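Local coordinates for uncharacterized protein YfeY (Escherichia coli, PDB 2QZB) that is of unknown function, belongs to the DUF1131 family and is probably a lipoprotein exported by way of its signal sequence, at residues V56-F60 and M70-G74; A122-K126 and S134-S138. All coordinates share one frame; numbering follows the deposited sequence.

Contact 1: V56-F60 and M70-G74; sequences VVRFF and MVING
Phe60 and Ile72 form an antiparallel, hydrogen-bonded pair between the two strands of a beta hairpin, 55-64 and 67-73. The hairpin lies toward one end of the large antiparallel sheet, where strand 44-52 borders strand 55-64 and strand 81-84 borders strand 67-73. Phe60 N donates to Ile72 O at 2.9 Å. Ile72 N returns a bond to Phe60 O at 2.8 Å, and this one is almost straight, with 173° at the hydrogen. Phe60 O also takes a CA-H...O contact from Val71. Phe60 and Ile72 point to the same face, and their side chains meet at the roots, Phe60 CB to Ile72 CB at 4.4 Å. The Phe60 ring then leads away from Ile72. Helix 32-38 packs on this face, with Ile35 touching both residues.

Phe59 and Val71 meet on the other face. With CG between the backbone N and the carbonyl carbon, chi1 69°, the Phe59 ring is placed to meet Val71. Phe59 CD2 lies 4.2 Å from Val71 CG1, and the two side chains run obliquely past each other. Asn73 OD1 comes to 3.3 Å from Phe59 CB.

Beyond this point the strands spread, and a water bridges them. The water donates to Arg58 O at 2.7 Å. It also donates to Asn73 OD1, at a distance short enough to be taken with caution. From Gly74 N it accepts a long bond of 3.3 Å. Lys50 of strand 44-52 adds a weak hydrogen bond to Asn73 OD1. The guanidinium group of Arg58 turns elsewhere, and its NH2 bonds to Leu30 O.

Direct pairing at Phe60 and Ile72 thus gives way to a water-mediated link at Arg58 and Gly74. The water supplies partners for one carbonyl and one backbone N-H.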
loop_
_atom_site.group_PDB
_atom_site.type_symbol
_atom_site.label_atom_id
_atom_site.label_comp_id
_atom_site.label_asym_id
_atom_site.label_seq_id
_atom_site.Cartn_x
_atom_site.Cartn_y
_atom_site.Cartn_z
ATOM N N VAL A 56 16.921 5.697 13.054
ATOM C CA VAL A 56 16.954 4.645 12.065
ATOM C C VAL A 56 15.860 3.643 12.418
ATOM O O VAL A 56 15.763 3.216 13.573
ATOM C CB VAL A 56 18.358 3.976 12.006
ATOM C CG1 VAL A 56 18.299 2.560 11.410
ATOM C CG2 VAL A 56 19.327 4.863 11.205
ATOM N N VAL A 57 15.016 3.305 11.443
ATOM C CA VAL A 57 13.975 2.272 11.663
ATOM C C VAL A 57 14.188 1.057 10.757
ATOM O O VAL A 57 14.715 1.171 9.644
ATOM C CB VAL A 57 12.526 2.774 11.422
ATOM C CG1 VAL A 57 12.101 3.817 12.478
ATOM C CG2 VAL A 57 12.342 3.310 10.004
ATOM N N ARG A 58 13.724 -0.090 11.239
ATOM C CA ARG A 58 13.766 -1.295 10.484
ATOM C C ARG A 58 12.510 -1.408 9.625
ATOM O O ARG A 58 11.446 -0.839 9.958
ATOM C CB ARG A 58 13.898 -2.460 11.435
ATOM C CG ARG A 58 15.217 -2.420 12.253
ATOM C CD ARG A 58 15.088 -3.077 13.627
ATOM N NE ARG A 58 14.627 -4.461 13.525
ATOM C CZ ARG A 58 13.412 -4.886 13.878
ATOM N NH1 ARG A 58 12.509 -4.034 14.386
ATOM N NH2 ARG A 58 13.103 -6.173 13.727
ATOM N N PHE A 59 12.674 -2.070 8.485
ATOM C CA PHE A 59 11.542 -2.497 7.660
ATOM C C PHE A 59 11.748 -3.932 7.156
ATOM O O PHE A 59 12.882 -4.439 7.211
ATOM C CB PHE A 59 11.257 -1.512 6.509
ATOM C CG PHE A 59 12.303 -1.470 5.441
ATOM C CD1 PHE A 59 13.339 -0.560 5.508
ATOM C CD2 PHE A 59 12.213 -2.296 4.337
ATOM C CE1 PHE A 59 14.297 -0.510 4.513
ATOM C CE2 PHE A 59 13.166 -2.283 3.353
ATOM C CZ PHE A 59 14.215 -1.357 3.414
ATOM N N PHE A 60 10.661 -4.571 6.712
ATOM C CA PHE A 60 10.725 -5.903 6.083
ATOM C C PHE A 60 10.084 -5.855 4.709
ATOM O O PHE A 60 9.109 -5.142 4.502
ATOM C CB PHE A 60 10.054 -6.990 6.952
ATOM C CG PHE A 60 10.793 -7.282 8.227
ATOM C CD1 PHE A 60 10.565 -6.498 9.380
ATOM C CD2 PHE A 60 11.756 -8.305 8.280
ATOM C CE1 PHE A 60 11.266 -6.725 10.548
ATOM C CE2 PHE A 60 12.458 -8.555 9.435
ATOM C CZ PHE A 60 12.228 -7.763 10.579
ATOM N N MET A 70 5.010 -7.097 -0.312
ATOM C CA MET A 70 4.610 -6.127 0.749
ATOM C C MET A 70 5.868 -5.551 1.337
ATOM O O MET A 70 6.881 -6.261 1.479
ATOM C CB MET A 70 3.925 -6.754 1.997
ATOM C CG MET A 70 2.723 -7.655 1.836
ATOM S SD MET A 70 2.019 -8.232 3.432
ATOM C CE MET A 70 1.253 -9.678 2.755
ATOM N N VAL A 71 5.752 -4.299 1.765
ATOM C CA VAL A 71 6.755 -3.622 2.594
ATOM C C VAL A 71 6.108 -3.338 3.932
ATOM O O VAL A 71 5.063 -2.688 3.979
ATOM C CB VAL A 71 7.192 -2.270 1.999
ATOM C CG1 VAL A 71 8.343 -1.640 2.871
ATOM C CG2 VAL A 71 7.648 -2.402 0.520
ATOM N N ILE A 72 6.723 -3.814 5.017
ATOM C CA ILE A 72 6.206 -3.623 6.324
ATOM C C ILE A 72 7.114 -2.644 7.084
ATOM O O ILE A 72 8.357 -2.816 7.140
ATOM C CB ILE A 72 6.150 -4.967 7.067
ATOM C CG1 ILE A 72 5.309 -5.976 6.281
ATOM C CG2 ILE A 72 5.620 -4.755 8.465
ATOM C CD1 ILE A 72 5.370 -7.422 6.853
ATOM N N ASN A 73 6.493 -1.612 7.637
ATOM C CA ASN A 73 7.181 -0.559 8.406
ATOM C C ASN A 73 6.601 -0.493 9.794
ATOM O O ASN A 73 5.491 -0.970 10.040
ATOM C CB ASN A 73 7.073 0.815 7.712
ATOM C CG ASN A 73 8.072 0.987 6.581
ATOM O OD1 ASN A 73 9.264 1.121 6.826
ATOM N ND2 ASN A 73 7.594 1.024 5.345
ATOM N N GLY A 74 7.357 0.080 10.728
ATOM C CA GLY A 74 6.932 0.108 12.130
ATOM C C GLY A 74 7.816 0.990 13.012
ATOM O O GLY A 74 8.135 2.129 12.642
HETATM O O HOH W 1 9.978 1.258 9.174
#

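Contact 2: A122-K126 and S134-S138; sequences AVECK and SYQFS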
loop_
_atom_site.group_PDB
_atom_site.type_symbol
_atom_site.label_atom_id
_atom_site.label_comp_id
_atom_site.label_asym_id
_atom_site.label_seq_id
_atom_site.Cartn_x
_atom_site.Cartn_y
_atom_site.Cartn_z
ATOM N N ALA A 122 3.321 8.424 -9.011
ATOM C CA ALA A 122 2.083 7.853 -8.444
ATOM C C ALA A 122 1.233 8.882 -7.680
ATOM O O ALA A 122 1.738 9.843 -7.110
ATOM C CB ALA A 122 2.395 6.666 -7.533
ATOM N N VAL A 123 -0.065 8.633 -7.650
ATOM C CA VAL A 123 -1.020 9.471 -6.953
ATOM C C VAL A 123 -1.629 8.579 -5.879
ATOM O O VAL A 123 -1.918 7.401 -6.143
ATOM C CB VAL A 123 -2.076 9.994 -7.941
ATOM C CG1 VAL A 123 -3.151 10.814 -7.229
ATOM C CG2 VAL A 123 -1.392 10.883 -8.956
ATOM N N GLU A 124 -1.781 9.117 -4.671
ATOM C CA GLU A 124 -2.340 8.364 -3.572
ATOM C C GLU A 124 -3.688 8.942 -3.132
ATOM O O GLU A 124 -3.792 10.159 -2.909
ATOM C CB GLU A 124 -1.376 8.399 -2.407
ATOM C CG GLU A 124 -1.738 7.485 -1.259
ATOM C CD GLU A 124 -0.689 7.520 -0.188
ATOM O OE1 GLU A 124 0.522 7.476 -0.528
ATOM O OE2 GLU A 124 -1.075 7.622 0.986
ATOM N N CYS A 125 -4.674 8.059 -2.964
ATOM C CA CYS A 125 -6.065 8.415 -2.657
ATOM C C CYS A 125 -6.585 7.592 -1.500
ATOM O O CYS A 125 -6.385 6.388 -1.466
ATOM C CB CYS A 125 -7.004 8.145 -3.857
ATOM S SG CYS A 125 -6.553 8.873 -5.493
ATOM N N LYS A 126 -7.317 8.225 -0.585
ATOM C CA LYS A 126 -7.893 7.503 0.536
ATOM C C LYS A 126 -9.066 6.699 0.050
ATOM O O LYS A 126 -9.831 7.137 -0.828
ATOM C CB LYS A 126 -8.350 8.453 1.664
ATOM C CG LYS A 126 -7.422 9.619 1.909
ATOM C CD LYS A 126 -8.142 10.971 1.647
ATOM C CE LYS A 126 -7.295 12.183 2.078
ATOM N NZ LYS A 126 -7.732 13.448 1.380
ATOM N N SER A 134 -5.463 3.398 1.828
ATOM C CA SER A 134 -5.234 4.288 0.706
ATOM C C SER A 134 -4.834 3.416 -0.478
ATOM O O SER A 134 -4.394 2.289 -0.278
ATOM C CB SER A 134 -4.066 5.230 0.996
ATOM O OG SER A 134 -4.334 6.053 2.121
ATOM N N TYR A 135 -4.966 3.955 -1.688
ATOM C CA TYR A 135 -4.560 3.271 -2.915
ATOM C C TYR A 135 -3.581 4.192 -3.605
ATOM O O TYR A 135 -3.805 5.411 -3.658
ATOM C CB TYR A 135 -5.773 3.024 -3.841
ATOM C CG TYR A 135 -6.997 2.416 -3.177
ATOM C CD1 TYR A 135 -6.927 1.196 -2.519
ATOM C CD2 TYR A 135 -8.236 3.061 -3.226
ATOM C CE1 TYR A 135 -8.032 0.651 -1.890
ATOM C CE2 TYR A 135 -9.360 2.501 -2.628
ATOM C CZ TYR A 135 -9.255 1.306 -1.972
ATOM O OH TYR A 135 -10.364 0.728 -1.395
ATOM N N GLN A 136 -2.491 3.661 -4.125
ATOM C CA GLN A 136 -1.698 4.455 -5.063
ATOM C C GLN A 136 -2.037 4.032 -6.476
ATOM O O GLN A 136 -2.360 2.854 -6.728
ATOM C CB GLN A 136 -0.180 4.345 -4.819
ATOM C CG GLN A 136 0.283 4.846 -3.447
ATOM C CD GLN A 136 1.817 5.031 -3.342
ATOM O OE1 GLN A 136 2.579 4.615 -4.231
ATOM N NE2 GLN A 136 2.261 5.662 -2.250
ATOM N N PHE A 137 -1.963 4.990 -7.403
ATOM C CA PHE A 137 -2.332 4.752 -8.802
ATOM C C PHE A 137 -1.121 5.039 -9.653
ATOM O O PHE A 137 -0.313 5.893 -9.297
ATOM C CB PHE A 137 -3.509 5.665 -9.220
ATOM C CG PHE A 137 -4.824 5.238 -8.633
ATOM C CD1 PHE A 137 -5.215 5.680 -7.364
ATOM C CD2 PHE A 137 -5.636 4.362 -9.309
ATOM C CE1 PHE A 137 -6.403 5.258 -6.807
ATOM C CE2 PHE A 137 -6.819 3.950 -8.767
ATOM C CZ PHE A 137 -7.199 4.377 -7.501
ATOM N N SER A 138 -0.971 4.331 -10.768
ATOM C CA SER A 138 0.028 4.758 -11.757
ATOM C C SER A 138 -0.485 4.599 -13.168
ATOM O O SER A 138 -1.455 3.862 -13.406
ATOM C CB SER A 138 1.407 4.115 -11.564
ATOM O OG SER A 138 1.349 2.786 -11.123
#
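The Phe137 ring has Val123 O at its edge, near the ring plane, and Cys125 SG approaching obliquely. The sulfur Cys125 SG is 3.8 Å from Phe137 CE1 and oblique to the ring, a sulfur-aromatic contact. Cys125 SG stands anti to its own carbonyl carbon, which turns it toward the ring. The same sulfur forms the disulfide with Cys112 of the outermost strand, 112-114. Phe101 of helix 101-104 meets Phe137 edge-to-face. Cys125 O lies oblique to the Tyr135 ring, whose hydroxyl is hydrogen-bonded to Thr93 OG1.

On the opposite face two more flat groups pair. Gln136 NE2 donates to Glu124 OE1 at 3.0 Å. The amide and carboxylate planes are 25° apart. The donor reaches the anti side of OE1 but lies 33° out of the carboxylate plane. Glu124 CG is anti to the backbone N (chi1 -171°), and the extended chain carries the carboxylate across to strand 133-138. Glu124 OE2 makes a salt bridge to Arg165 of strand 158-165, one strand farther on.

Two pairs of backbone bonds join the strands of this hairpin. Phe137 N gives a short bond to Val123 O, 2.7 Å. The return bond from Val123 N to Phe137 O is longer at 3.2 Å. Cys125 and Tyr135 bond more evenly.

The two faces therefore differ in chemistry. One is a buried sulfur and aromatic layer tied covalently to the sheet edge. On the other, the amide and Arg165 hold separate carboxylate oxygens, which would favour a charged Glu124.

How the contacts relate
Contacts 1 and 2 lie in two hairpins of one large antiparallel sheet, set on opposite sides of the centre of the chain. They follow one another in sequence, contact 1 closing before contact 2 opens. Their centres are 20 Å apart and their nearest atoms about 10 Å, so they do not touch. The sheet connects them: strand 67-73 of contact 1 pairs with strand 81-84, which pairs with strand 158-165, which pairs with strand 133-138 of contact 2. Different helices pack on the two hairpins, 32-38 at contact 1 and 101-104 at contact 2. No active site is known for this protein, so neither contact can be related to one.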